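Local coordinates for purine catabolism protein pucG (Bacillus subtilis, PDB 3ISL) that catalyses, with pyridoxal 5'-phosphate, amino transfer between (S)-ureidoglycine and glyoxylate, giving oxalurate and glycine in purine catabolism, at residues R12-P17 with G347-S352; P24-V29 with L273-E278; E55-K60 with V182-W187; G310-G315 with C326-G331. All blocks are in the same frame, centred on the assembly; numbering follows the deposited sequence.

In the fold
Contact 1 pairs a strand near the N-terminus with one beyond residue 340, so the chain between its segments holds the other three contacts. It lies closest to the cofactor: the side chain of Pro17 is about 6 Å from the bound pyridoxal phosphate and from Lys198, the residue that can carry it as a Schiff base but is not attached here. The side chains of Val182 in contact 3 and Cys326 in contact 4 are farther, about 11 and 12 Å from the cofactor. Centres of contacts 1 and 4 are 17 Å apart; contacts 1 and 3 fall on opposite sides of the chain's centre, their own centres 30 Å apart. Contacts 1 and 2 both touch the second subunit.

Contact 1. Residues R12-P17 with G347-S352; sequences RTIMTP and GIEIAS
Thr16 places OG1 between its backbone N and carbonyl carbon (chi1 64°), which leaves CG2 anti to the carbonyl carbon, while Glu349 sends CG anti to its backbone N (chi1 -157°) and continues extended; with these torsions the Thr16 methyl meets the glutamate chain, CG2 lying 3.4 Å from Glu349 CD. The hydroxyl on the other branch of Thr16 accepts a hydrogen bond from the N-H of Gly18. The carboxylate of Glu349 also takes a water hydrogen bond at OE1, and Gly36 of the second subunit packs on this side chain.

The backbones run side by side in nearly the same direction. Thr13 N donates to Gly347 O at 2.8 Å, nearly straight at 170°, and Thr13 O receives Glu349 N at 2.8 Å. Met15 N then reaches Glu349 O at 2.7 Å, so that Glu349 straddles the gap from Thr13 to Met15, as expected of parallel pairing. Thr13 and Ile348 share one face of the pair and point the same way, with CB of Thr13 3.9 Å from CG1 of Ile348. Further along, Pro17 CD rests 3.6 Å from Ala351 CB.

Arg12 crosses the subunit boundary: its NE forms a salt bridge with Asp39 of the second subunit, and Ile14 packs on Val34 there. Helix 373-389 packs on Thr13 and helix 335-346 on Ile348. Such a two-stranded parallel pairing, tying the N-terminal chain to late sequence, is consistent with the small domain of fold-type I, pyridoxal phosphate-dependent aminotransferases, and here its Pro17 end approaches the cofactor pocket.

Contact 2. Residues P24-V29 with L273-E278; sequences PRVLRV and LYALRE
This is a buried, nearly antiparallel helix-helix contact close to the subunit interface, in which Val26 and Val29 of the short helix 24-29 pack on Tyr274, Ala275 and Glu278 of helix 270-286. The evidence is an axis separation of 8.9 Å with N-to-C directions 154° apart. Val29 makes the largest single contribution: its CG1, turned to lie between the backbone N and carbonyl carbon (chi1 89°), presses on Glu278 CG at 3.7 Å and also stands 4.2 Å from Tyr274 CB. One turn back, Val26 straddles two neighbours, with CG1 4.1 Å from Ala275 CB and CG2 beside the CB of Glu278.

Helix 270-286 leans through Leu273 and Leu276 on Met206 of strand 206-211, so the contact fastens the N-terminal helix to the layer covering the seven-stranded sheet of a fold-type I enzyme.

Polar links accompany the packing. A water donates to Arg25 O and to Glu278 OE1, the latter at 2.8 Å, while Glu278 OE2 accepts Arg277 NH1 at 2.8 Å in a salt bridge. An alanine in place of Glu278 would probably leave Arg277 NH1 without this carboxylate mate and Val29 CG1 facing a gap where CG had been. Arg281 of the same chain and the backbone N of Leu7 of the second subunit also grip OE1, and Tyr274 OH bonds to Pro33 O.

Contact 3. Residues E55-K60 with V182-W187; sequences ELFQTK and VKVDEW
Thr59 OG1 is held from two directions: it donates to Asp185 OD1 at 2.7 Å and receives the N-H of Asn61. The carboxylate is met on its syn side, 34° out of plane, and its other oxygen is used as well, for Lys60 N donates to Asp185 OD2 at 2.9 Å. Both bonds fix the rotation of the aspartate, and an alanine in its place would probably leave the Thr59 hydroxyl and the Lys60 N-H without their acceptors on this loop.

Two backbone bonds run beside this clasp. Val184 N points to Phe57 O at 3.1 Å and 168°, whereas Asp185 N reaches Gln58 O only weakly, at 3.4 Å. A water donates to that same Gln58 O and accepts from Glu186 N.

Gln58, with positive phi, closes helix 40-56 in a Schellman motif, and the chain then heads toward strand 63-68, an edge of the seven-stranded sheet. The partner of this helix end is the loop linking strands 168-172 and 191-193 of that sheet, so the contact ties a helix end to an inter-strand connection of the fold-type I large domain.

Alongside these polar bonds, Phe57 CD1 meets Val184 CG1 at 3.9 Å, and Val182 CG2 comes to the ring's edge, near its plane; Ala192 lies against both Phe57 and Val184. On the other flank the extended Gln58 side chain crosses Lys183, NE2 sitting 3.7 Å from its CG.

Contact 4. Residues G310-G315 with C326-G331; sequences GLRLFG and CVEIPG
Val327 fits between two leucines: its CG1 presses on Leu311 CD1 at 3.7 Å, and its CG2 faces Leu313 CD2 at 4.1 Å, so the forked valine is embraced from both branches. Ile306 of helix 288-308 touches all three residues. Leu311 is itself forked across two neighbours, its second methyl, CD2, nestling 3.7 Å from Pro330 CG.

Cys326 and Glu328 meet a different set of partners. Phe314 CB meets Cys326 CB at 3.9 Å, and because CG stands anti to the backbone N (chi1 168°) the ring sets off past the cysteine, whose CB comes to the ring's edge, near its plane. Glu328 fills the groove between Arg312 and Phe314, with its OE2 3.6 Å from Arg312 CB and its OE1 at the edge of the Phe314 ring.

The backbones join at Leu313 and Val327 in a single bridge. Glu328 N donates to Arg312 O at 2.8 Å and 172°, and Phe314 N bonds to Cys326 O at 2.9 Å from above the carbonyl plane. A water adds a further link, accepting from Arg312 N and donating to Glu328 O. On its other side Val327 bonds through its backbone to Trp362 of strand 361-365.

Arg312 NE and Glu328 OE2 remain 5.8 Å apart, so their charges probably attract only at a distance, and the joining of the segments rests on backbone bonds and apolar fit.

Contact 1. Residues R12-P17 with G347-S352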
loop_
_atom_site.group_PDB
_atom_site.type_symbol
_atom_site.label_atom_id
_atom_site.label_comp_id
_atom_site.label_asym_id
_atom_site.label_seq_id
_atom_site.Cartn_x
_atom_site.Cartn_y
_atom_site.Cartn_z
ATOM N N ARG A 12 -12.307 -17.102 10.464
ATOM C CA ARG A 12 -11.196 -17.692 11.266
ATOM C C ARG A 12 -11.190 -17.121 12.642
ATOM O O ARG A 12 -11.754 -16.056 12.915
ATOM C CB ARG A 12 -9.814 -17.405 10.614
ATOM C CG ARG A 12 -9.627 -17.944 9.191
ATOM C CD ARG A 12 -9.991 -19.374 9.091
ATOM N NE ARG A 12 -9.302 -20.079 7.997
ATOM C CZ ARG A 12 -9.584 -21.327 7.625
ATOM N NH1 ARG A 12 -10.616 -21.981 8.186
ATOM N NH2 ARG A 12 -8.851 -21.923 6.705
ATOM N N THR A 13 -10.534 -17.855 13.529
ATOM C CA THR A 13 -10.179 -17.349 14.836
ATOM C C THR A 13 -8.707 -17.092 14.745
ATOM O O THR A 13 -7.940 -18.023 14.745
ATOM C CB THR A 13 -10.435 -18.422 15.862
ATOM O OG1 THR A 13 -11.853 -18.652 15.877
ATOM C CG2 THR A 13 -9.948 -17.989 17.261
ATOM N N ILE A 14 -8.279 -15.839 14.717
ATOM C CA ILE A 14 -6.874 -15.580 14.411
ATOM C C ILE A 14 -6.057 -15.247 15.641
ATOM O O ILE A 14 -6.249 -14.187 16.297
ATOM C CB ILE A 14 -6.649 -14.463 13.367
ATOM C CG1 ILE A 14 -7.374 -14.834 12.071
ATOM C CG2 ILE A 14 -5.100 -14.287 13.112
ATOM C CD1 ILE A 14 -7.348 -13.689 10.956
ATOM N N MET A 15 -5.122 -16.154 15.923
ATOM C CA MET A 15 -4.311 -16.037 17.097
ATOM C C MET A 15 -2.814 -16.124 16.741
ATOM O O MET A 15 -2.033 -16.748 17.480
ATOM C CB MET A 15 -4.751 -17.135 18.155
ATOM C CG MET A 15 -6.167 -16.793 18.819
ATOM S SD MET A 15 -6.343 -15.084 19.526
ATOM C CE MET A 15 -5.909 -15.352 21.249
ATOM N N THR A 16 -2.432 -15.509 15.626
ATOM C CA THR A 16 -1.027 -15.379 15.227
ATOM C C THR A 16 -0.549 -13.995 15.706
ATOM O O THR A 16 -1.358 -13.204 16.195
ATOM C CB THR A 16 -0.916 -15.367 13.717
ATOM O OG1 THR A 16 -1.585 -14.196 13.195
ATOM C CG2 THR A 16 -1.517 -16.650 13.107
ATOM N N PRO A 17 0.754 -13.694 15.538
ATOM C CA PRO A 17 1.245 -12.319 15.704
ATOM C C PRO A 17 1.005 -11.349 14.528
ATOM O O PRO A 17 1.661 -10.310 14.457
ATOM C CB PRO A 17 2.759 -12.506 15.945
ATOM C CG PRO A 17 2.942 -13.929 16.445
ATOM C CD PRO A 17 1.855 -14.692 15.617
ATOM N N GLY A 347 -10.634 -23.801 12.471
ATOM C CA GLY A 347 -10.531 -22.471 11.880
ATOM C C GLY A 347 -9.644 -21.577 12.748
ATOM O O GLY A 347 -9.676 -20.352 12.615
ATOM N N ILE A 348 -8.889 -22.176 13.669
ATOM C CA ILE A 348 -8.009 -21.394 14.564
ATOM C C ILE A 348 -6.620 -21.232 13.978
ATOM O O ILE A 348 -6.024 -22.221 13.551
ATOM C CB ILE A 348 -7.843 -22.111 15.927
ATOM C CG1 ILE A 348 -9.178 -22.055 16.691
ATOM C CG2 ILE A 348 -6.672 -21.493 16.733
ATOM C CD1 ILE A 348 -9.123 -22.958 18.025
ATOM N N GLU A 349 -6.093 -20.008 13.947
ATOM C CA GLU A 349 -4.761 -19.820 13.342
ATOM C C GLU A 349 -3.744 -19.412 14.378
ATOM O O GLU A 349 -3.950 -18.425 15.052
ATOM C CB GLU A 349 -4.776 -18.751 12.213
ATOM C CG GLU A 349 -3.601 -18.980 11.249
ATOM C CD GLU A 349 -3.294 -17.736 10.373
ATOM O OE1 GLU A 349 -4.017 -16.745 10.500
ATOM O OE2 GLU A 349 -2.350 -17.765 9.559
ATOM N N ILE A 350 -2.682 -20.207 14.503
ATOM C CA ILE A 350 -1.458 -19.868 15.263
ATOM C C ILE A 350 -0.262 -19.929 14.315
ATOM O O ILE A 350 -0.344 -20.483 13.232
ATOM C CB ILE A 350 -1.211 -20.772 16.540
ATOM C CG1 ILE A 350 -0.826 -22.209 16.132
ATOM C CG2 ILE A 350 -2.442 -20.632 17.525
ATOM C CD1 ILE A 350 -0.602 -23.245 17.389
ATOM N N ALA A 351 0.843 -19.344 14.738
ATOM C CA ALA A 351 2.020 -19.212 13.876
ATOM C C ALA A 351 3.055 -20.288 14.176
ATOM O O ALA A 351 3.257 -20.651 15.333
ATOM C CB ALA A 351 2.595 -17.815 14.046
ATOM N N SER A 352 3.713 -20.798 13.140
ATOM C CA SER A 352 4.922 -21.592 13.339
ATOM C C SER A 352 6.100 -20.626 13.348
ATOM O O SER A 352 5.918 -19.414 13.274
ATOM C CB SER A 352 5.117 -22.617 12.211
ATOM O OG SER A 352 4.452 -23.848 12.497
HETATM O O HOH W 1 -2.445 -14.239 10.918
#

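Contact 2. Residues P24-V29 with L273-E278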
loop_
_atom_site.group_PDB
_atom_site.type_symbol
_atom_site.label_atom_id
_atom_site.label_comp_id
_atom_site.label_asym_id
_atom_site.label_seq_id
_atom_site.Cartn_x
_atom_site.Cartn_y
_atom_site.Cartn_z
ATOM N N PRO A 24 -15.144 -5.261 14.023
ATOM C CA PRO A 24 -16.284 -5.103 13.179
ATOM C C PRO A 24 -16.623 -3.655 12.895
ATOM O O PRO A 24 -17.115 -3.375 11.797
ATOM C CB PRO A 24 -17.399 -5.783 13.993
ATOM C CG PRO A 24 -16.696 -6.918 14.574
ATOM C CD PRO A 24 -15.473 -6.192 15.132
ATOM N N ARG A 25 -16.366 -2.749 13.852
ATOM C CA ARG A 25 -16.579 -1.326 13.553
ATOM C C ARG A 25 -15.624 -0.797 12.450
ATOM O O ARG A 25 -15.962 0.122 11.729
ATOM C CB ARG A 25 -16.466 -0.465 14.798
ATOM C CG ARG A 25 -17.613 -0.661 15.766
ATOM C CD ARG A 25 -17.005 -1.280 17.002
ATOM N NE ARG A 25 -16.983 -0.296 18.040
ATOM C CZ ARG A 25 -16.197 -0.309 19.112
ATOM N NH1 ARG A 25 -15.211 -1.227 19.321
ATOM N NH2 ARG A 25 -16.393 0.671 19.958
ATOM N N VAL A 26 -14.408 -1.347 12.380
ATOM C CA VAL A 26 -13.474 -1.001 11.302
ATOM C C VAL A 26 -13.897 -1.679 10.023
ATOM O O VAL A 26 -13.962 -1.028 8.954
ATOM C CB VAL A 26 -12.007 -1.339 11.705
ATOM C CG1 VAL A 26 -11.113 -1.238 10.542
ATOM C CG2 VAL A 26 -11.528 -0.363 12.831
ATOM N N LEU A 27 -14.169 -2.986 10.081
ATOM C CA LEU A 27 -14.732 -3.634 8.885
ATOM C C LEU A 27 -15.924 -2.910 8.223
ATOM O O LEU A 27 -15.904 -2.739 6.978
ATOM C CB LEU A 27 -15.105 -5.087 9.140
ATOM C CG LEU A 27 -13.926 -5.985 9.463
ATOM C CD1 LEU A 27 -14.475 -7.333 9.920
ATOM C CD2 LEU A 27 -12.991 -6.063 8.236
ATOM N N ARG A 28 -16.977 -2.578 8.990
ATOM C CA ARG A 28 -18.211 -2.023 8.383
ATOM C C ARG A 28 -17.852 -0.699 7.720
ATOM O O ARG A 28 -18.466 -0.336 6.765
ATOM C CB ARG A 28 -19.412 -1.811 9.396
ATOM C CG ARG A 28 -19.113 -0.659 10.442
ATOM C CD ARG A 28 -20.191 -0.212 11.492
ATOM N NE ARG A 28 -20.306 -1.261 12.449
ATOM C CZ ARG A 28 -20.638 -1.191 13.744
ATOM N NH1 ARG A 28 -20.874 -0.036 14.426
ATOM N NH2 ARG A 28 -20.660 -2.354 14.383
ATOM N N VAL A 29 -16.864 0.040 8.219
ATOM C CA VAL A 29 -16.611 1.348 7.598
ATOM C C VAL A 29 -15.947 1.259 6.187
ATOM O O VAL A 29 -15.950 2.246 5.421
ATOM C CB VAL A 29 -15.796 2.353 8.488
ATOM C CG1 VAL A 29 -14.253 2.167 8.255
ATOM C CG2 VAL A 29 -16.209 3.763 8.119
ATOM N N LEU A 273 -7.275 4.559 4.523
ATOM C CA LEU A 273 -7.317 5.725 5.418
ATOM C C LEU A 273 -8.578 5.780 6.279
ATOM O O LEU A 273 -8.473 6.064 7.473
ATOM C CB LEU A 273 -7.191 7.053 4.610
ATOM C CG LEU A 273 -7.058 8.278 5.560
ATOM C CD1 LEU A 273 -5.820 8.169 6.388
ATOM C CD2 LEU A 273 -7.101 9.636 4.875
ATOM N N TYR A 274 -9.759 5.478 5.692
ATOM C CA TYR A 274 -10.977 5.320 6.465
ATOM C C TYR A 274 -10.710 4.345 7.612
ATOM O O TYR A 274 -11.073 4.619 8.797
ATOM C CB TYR A 274 -12.162 4.748 5.613
ATOM C CG TYR A 274 -12.792 5.674 4.565
ATOM C CD1 TYR A 274 -12.536 7.052 4.553
ATOM C CD2 TYR A 274 -13.690 5.152 3.611
ATOM C CE1 TYR A 274 -13.161 7.891 3.599
ATOM C CE2 TYR A 274 -14.280 5.940 2.671
ATOM C CZ TYR A 274 -14.031 7.325 2.660
ATOM O OH TYR A 274 -14.641 8.124 1.658
ATOM N N ALA A 275 -10.131 3.201 7.230
ATOM C CA ALA A 275 -9.908 2.099 8.150
ATOM C C ALA A 275 -8.912 2.490 9.248
ATOM O O ALA A 275 -9.165 2.252 10.391
ATOM C CB ALA A 275 -9.505 0.814 7.409
ATOM N N LEU A 276 -7.836 3.166 8.903
ATOM C CA LEU A 276 -6.875 3.632 9.896
ATOM C C LEU A 276 -7.498 4.647 10.874
ATOM O O LEU A 276 -7.366 4.530 12.112
ATOM C CB LEU A 276 -5.652 4.286 9.165
ATOM C CG LEU A 276 -4.573 4.785 10.085
ATOM C CD1 LEU A 276 -3.975 3.617 11.034
ATOM C CD2 LEU A 276 -3.477 5.426 9.284
ATOM N N ARG A 277 -8.115 5.674 10.311
ATOM C CA ARG A 277 -8.889 6.629 11.104
ATOM C C ARG A 277 -9.792 5.934 12.127
ATOM O O ARG A 277 -9.695 6.181 13.354
ATOM C CB ARG A 277 -9.679 7.513 10.131
ATOM C CG ARG A 277 -10.244 8.895 10.697
ATOM C CD ARG A 277 -11.585 8.702 11.342
ATOM N NE ARG A 277 -12.165 9.994 11.714
ATOM C CZ ARG A 277 -13.257 10.164 12.449
ATOM N NH1 ARG A 277 -13.952 9.096 12.855
ATOM N NH2 ARG A 277 -13.676 11.414 12.739
ATOM N N GLU A 278 -10.643 5.007 11.661
ATOM C CA GLU A 278 -11.517 4.331 12.611
ATOM C C GLU A 278 -10.762 3.454 13.597
ATOM O O GLU A 278 -11.125 3.427 14.753
ATOM C CB GLU A 278 -12.650 3.553 11.945
ATOM C CG GLU A 278 -13.574 4.398 11.126
ATOM C CD GLU A 278 -14.404 5.413 11.958
ATOM O OE1 GLU A 278 -15.646 5.285 12.059
ATOM O OE2 GLU A 278 -13.807 6.369 12.467
HETATM O O HOH W 2 -17.043 2.846 12.467
#

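Contact 3. Residues E55-K60 with V182-W187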
loop_
_atom_site.group_PDB
_atom_site.type_symbol
_atom_site.label_atom_id
_atom_site.label_comp_id
_atom_site.label_asym_id
_atom_site.label_seq_id
_atom_site.Cartn_x
_atom_site.Cartn_y
_atom_site.Cartn_z
ATOM N N GLU A 55 -1.246 11.153 19.421
ATOM C CA GLU A 55 -1.627 10.562 20.704
ATOM C C GLU A 55 -1.217 9.111 20.826
ATOM O O GLU A 55 -0.732 8.716 21.885
ATOM C CB GLU A 55 -3.156 10.626 20.981
ATOM C CG GLU A 55 -3.664 11.967 21.264
ATOM C CD GLU A 55 -5.136 11.913 21.651
ATOM O OE1 GLU A 55 -5.879 12.615 20.957
ATOM O OE2 GLU A 55 -5.551 11.157 22.602
ATOM N N LEU A 56 -1.392 8.355 19.737
ATOM C CA LEU A 56 -1.133 6.951 19.702
ATOM C C LEU A 56 0.329 6.773 20.000
ATOM O O LEU A 56 0.650 5.906 20.742
ATOM C CB LEU A 56 -1.359 6.401 18.293
ATOM C CG LEU A 56 -1.585 4.916 18.017
ATOM C CD1 LEU A 56 -0.954 4.400 16.715
ATOM C CD2 LEU A 56 -1.463 3.978 19.118
ATOM N N PHE A 57 1.200 7.586 19.380
ATOM C CA PHE A 57 2.654 7.453 19.574
ATOM C C PHE A 57 3.204 8.137 20.819
ATOM O O PHE A 57 4.410 8.025 21.102
ATOM C CB PHE A 57 3.446 7.962 18.357
ATOM C CG PHE A 57 3.491 6.999 17.186
ATOM C CD1 PHE A 57 4.303 5.840 17.222
ATOM C CD2 PHE A 57 2.802 7.311 16.001
ATOM C CE1 PHE A 57 4.373 4.977 16.117
ATOM C CE2 PHE A 57 2.859 6.460 14.885
ATOM C CZ PHE A 57 3.656 5.319 14.920
ATOM N N GLN A 58 2.322 8.821 21.548
ATOM C CA GLN A 58 2.650 9.633 22.724
ATOM C C GLN A 58 3.699 10.622 22.368
ATOM O O GLN A 58 4.817 10.628 22.977
ATOM C CB GLN A 58 3.002 8.769 23.975
ATOM C CG GLN A 58 1.866 7.748 24.282
ATOM C CD GLN A 58 2.068 6.938 25.592
ATOM O OE1 GLN A 58 1.881 5.715 25.631
ATOM N NE2 GLN A 58 2.441 7.624 26.659
ATOM N N THR A 59 3.345 11.493 21.371
ATOM C CA THR A 59 4.287 12.501 20.906
ATOM C C THR A 59 3.638 13.832 20.536
ATOM O O THR A 59 2.458 13.901 20.167
ATOM C CB THR A 59 5.081 11.997 19.684
ATOM O OG1 THR A 59 6.082 12.944 19.370
ATOM C CG2 THR A 59 4.167 11.821 18.406
ATOM N N LYS A 60 4.434 14.894 20.627
ATOM C CA LYS A 60 4.015 16.197 20.153
ATOM C C LYS A 60 4.463 16.477 18.725
ATOM O O LYS A 60 4.226 17.599 18.211
ATOM C CB LYS A 60 4.554 17.294 21.088
ATOM C CG LYS A 60 4.009 17.153 22.506
ATOM C CD LYS A 60 2.461 17.154 22.546
ATOM C CE LYS A 60 1.976 16.935 24.009
ATOM N NZ LYS A 60 0.806 16.010 24.071
ATOM N N VAL A 182 4.297 2.480 23.978
ATOM C CA VAL A 182 5.364 3.140 23.220
ATOM C C VAL A 182 5.389 4.631 23.501
ATOM O O VAL A 182 4.391 5.290 23.392
ATOM C CB VAL A 182 5.599 2.647 21.733
ATOM C CG1 VAL A 182 4.723 1.542 21.273
ATOM C CG2 VAL A 182 6.055 3.705 20.685
ATOM N N LYS A 183 6.525 5.154 23.933
ATOM C CA LYS A 183 6.470 6.528 24.367
ATOM C C LYS A 183 7.541 7.253 23.585
ATOM O O LYS A 183 8.691 7.288 24.005
ATOM C CB LYS A 183 6.657 6.603 25.921
ATOM C CG LYS A 183 5.670 5.753 26.752
ATOM C CD LYS A 183 6.157 5.775 28.274
ATOM C CE LYS A 183 5.000 5.936 29.294
ATOM N NZ LYS A 183 5.566 6.008 30.804
ATOM N N VAL A 184 7.200 7.788 22.416
ATOM C CA VAL A 184 8.252 8.353 21.641
ATOM C C VAL A 184 8.929 9.595 22.205
ATOM O O VAL A 184 10.161 9.692 22.084
ATOM C CB VAL A 184 8.079 8.396 20.050
ATOM C CG1 VAL A 184 7.234 7.232 19.423
ATOM C CG2 VAL A 184 7.918 9.802 19.471
ATOM N N ASP A 185 8.181 10.546 22.770
ATOM C CA ASP A 185 8.856 11.688 23.415
ATOM C C ASP A 185 9.672 11.291 24.622
ATOM O O ASP A 185 10.877 11.620 24.698
ATOM C CB ASP A 185 7.905 12.847 23.743
ATOM C CG ASP A 185 7.412 13.531 22.466
ATOM O OD1 ASP A 185 7.845 13.105 21.381
ATOM O OD2 ASP A 185 6.593 14.444 22.521
ATOM N N GLU A 186 9.043 10.546 25.522
ATOM C CA GLU A 186 9.719 10.156 26.753
ATOM C C GLU A 186 10.984 9.324 26.515
ATOM O O GLU A 186 11.923 9.423 27.288
ATOM C CB GLU A 186 8.780 9.372 27.669
ATOM C CG GLU A 186 8.156 10.277 28.672
ATOM C CD GLU A 186 7.320 9.535 29.742
ATOM O OE1 GLU A 186 6.092 9.843 29.806
ATOM O OE2 GLU A 186 7.889 8.648 30.466
ATOM N N TRP A 187 11.000 8.503 25.460
ATOM C CA TRP A 187 12.127 7.604 25.257
ATOM C C TRP A 187 13.131 8.182 24.274
ATOM O O TRP A 187 14.065 7.499 23.874
ATOM C CB TRP A 187 11.619 6.231 24.806
ATOM C CG TRP A 187 10.793 5.539 25.834
ATOM C CD1 TRP A 187 10.664 5.859 27.162
ATOM C CD2 TRP A 187 9.992 4.368 25.627
ATOM N NE1 TRP A 187 9.850 4.967 27.780
ATOM C CE2 TRP A 187 9.423 4.034 26.872
ATOM C CE3 TRP A 187 9.701 3.585 24.510
ATOM C CZ2 TRP A 187 8.521 2.938 27.044
ATOM C CZ3 TRP A 187 8.824 2.478 24.673
ATOM C CH2 TRP A 187 8.265 2.166 25.952
HETATM O O HOH W 3 6.284 9.923 25.282
#

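Contact 4. Residues G310-G315 with C326-G331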
loop_
_atom_site.group_PDB
_atom_site.type_symbol
_atom_site.label_atom_id
_atom_site.label_comp_id
_atom_site.label_asym_id
_atom_site.label_seq_id
_atom_site.Cartn_x
_atom_site.Cartn_y
_atom_site.Cartn_z
ATOM N N GLY A 310 0.374 -28.172 30.799
ATOM C CA GLY A 310 1.633 -28.944 30.927
ATOM C C GLY A 310 2.665 -28.520 29.877
ATOM O O GLY A 310 3.684 -29.207 29.687
ATOM N N LEU A 311 2.414 -27.399 29.204
ATOM C CA LEU A 311 3.356 -26.870 28.207
ATOM C C LEU A 311 4.319 -25.827 28.806
ATOM O O LEU A 311 4.026 -25.208 29.818
ATOM C CB LEU A 311 2.612 -26.282 26.967
ATOM C CG LEU A 311 1.771 -27.267 26.135
ATOM C CD1 LEU A 311 0.857 -26.566 25.177
ATOM C CD2 LEU A 311 2.602 -28.252 25.380
ATOM N N ARG A 312 5.457 -25.624 28.162
ATOM C CA ARG A 312 6.435 -24.619 28.624
ATOM C C ARG A 312 6.579 -23.451 27.642
ATOM O O ARG A 312 6.428 -23.631 26.427
ATOM C CB ARG A 312 7.808 -25.251 28.836
ATOM C CG ARG A 312 7.789 -26.764 29.126
ATOM C CD ARG A 312 8.784 -27.149 30.175
ATOM N NE ARG A 312 8.090 -27.319 31.449
ATOM C CZ ARG A 312 8.670 -27.319 32.650
ATOM N NH1 ARG A 312 9.995 -27.169 32.787
ATOM N NH2 ARG A 312 7.909 -27.476 33.728
ATOM N N LEU A 313 6.883 -22.267 28.150
ATOM C CA LEU A 313 7.190 -21.136 27.271
ATOM C C LEU A 313 8.683 -21.092 26.909
ATOM O O LEU A 313 9.537 -21.409 27.727
ATOM C CB LEU A 313 6.746 -19.820 27.926
ATOM C CG LEU A 313 5.246 -19.745 28.276
ATOM C CD1 LEU A 313 4.875 -18.342 28.811
ATOM C CD2 LEU A 313 4.380 -20.113 27.076
ATOM N N PHE A 314 8.977 -20.711 25.674
ATOM C CA PHE A 314 10.325 -20.361 25.260
ATOM C C PHE A 314 10.708 -18.970 25.760
ATOM O O PHE A 314 9.847 -18.054 25.848
ATOM C CB PHE A 314 10.381 -20.360 23.727
ATOM C CG PHE A 314 11.632 -19.739 23.131
ATOM C CD1 PHE A 314 12.830 -20.432 23.132
ATOM C CD2 PHE A 314 11.586 -18.480 22.544
ATOM C CE1 PHE A 314 14.014 -19.862 22.565
ATOM C CE2 PHE A 314 12.738 -17.905 21.957
ATOM C CZ PHE A 314 13.943 -18.578 21.969
ATOM N N GLY A 315 11.997 -18.807 26.083
ATOM C CA GLY A 315 12.552 -17.460 26.088
ATOM C C GLY A 315 12.701 -16.837 27.460
ATOM O O GLY A 315 12.177 -17.378 28.455
ATOM N N CYS A 326 5.279 -17.627 23.215
ATOM C CA CYS A 326 6.019 -18.633 22.449
ATOM C C CYS A 326 5.938 -19.929 23.233
ATOM O O CYS A 326 6.498 -20.030 24.336
ATOM C CB CYS A 326 7.510 -18.221 22.275
ATOM S SG CYS A 326 7.729 -16.657 21.450
ATOM N N VAL A 327 5.243 -20.914 22.662
ATOM C CA VAL A 327 4.985 -22.160 23.353
ATOM C C VAL A 327 5.913 -23.200 22.770
ATOM O O VAL A 327 5.966 -23.357 21.550
ATOM C CB VAL A 327 3.522 -22.606 23.189
ATOM C CG1 VAL A 327 3.234 -23.973 23.932
ATOM C CG2 VAL A 327 2.561 -21.490 23.644
ATOM N N GLU A 328 6.617 -23.928 23.648
ATOM C CA GLU A 328 7.572 -24.950 23.228
ATOM C C GLU A 328 6.809 -26.161 22.708
ATOM O O GLU A 328 5.905 -26.676 23.390
ATOM C CB GLU A 328 8.571 -25.313 24.373
ATOM C CG GLU A 328 9.725 -24.281 24.499
ATOM C CD GLU A 328 10.700 -24.481 25.679
ATOM O OE1 GLU A 328 11.686 -23.688 25.744
ATOM O OE2 GLU A 328 10.500 -25.408 26.518
ATOM N N ILE A 329 7.164 -26.581 21.489
ATOM C CA ILE A 329 6.670 -27.815 20.895
ATOM C C ILE A 329 7.328 -29.007 21.598
ATOM O O ILE A 329 8.535 -29.190 21.569
ATOM C CB ILE A 329 6.917 -27.864 19.352
ATOM C CG1 ILE A 329 6.218 -26.660 18.666
ATOM C CG2 ILE A 329 6.464 -29.232 18.753
ATOM C CD1 ILE A 329 6.716 -26.351 17.237
ATOM N N PRO A 330 6.522 -29.827 22.246
ATOM C CA PRO A 330 7.082 -31.009 22.971
ATOM C C PRO A 330 7.760 -32.007 22.025
ATOM O O PRO A 330 7.356 -32.135 20.856
ATOM C CB PRO A 330 5.854 -31.641 23.607
ATOM C CG PRO A 330 4.678 -30.615 23.393
ATOM C CD PRO A 330 5.050 -29.778 22.228
ATOM N N GLY A 331 8.790 -32.696 22.504
ATOM C CA GLY A 331 9.520 -33.688 21.685
ATOM C C GLY A 331 8.586 -34.743 21.101
ATOM O O GLY A 331 7.627 -35.162 21.771
HETATM O O HOH W 4 5.935 -27.324 26.123
#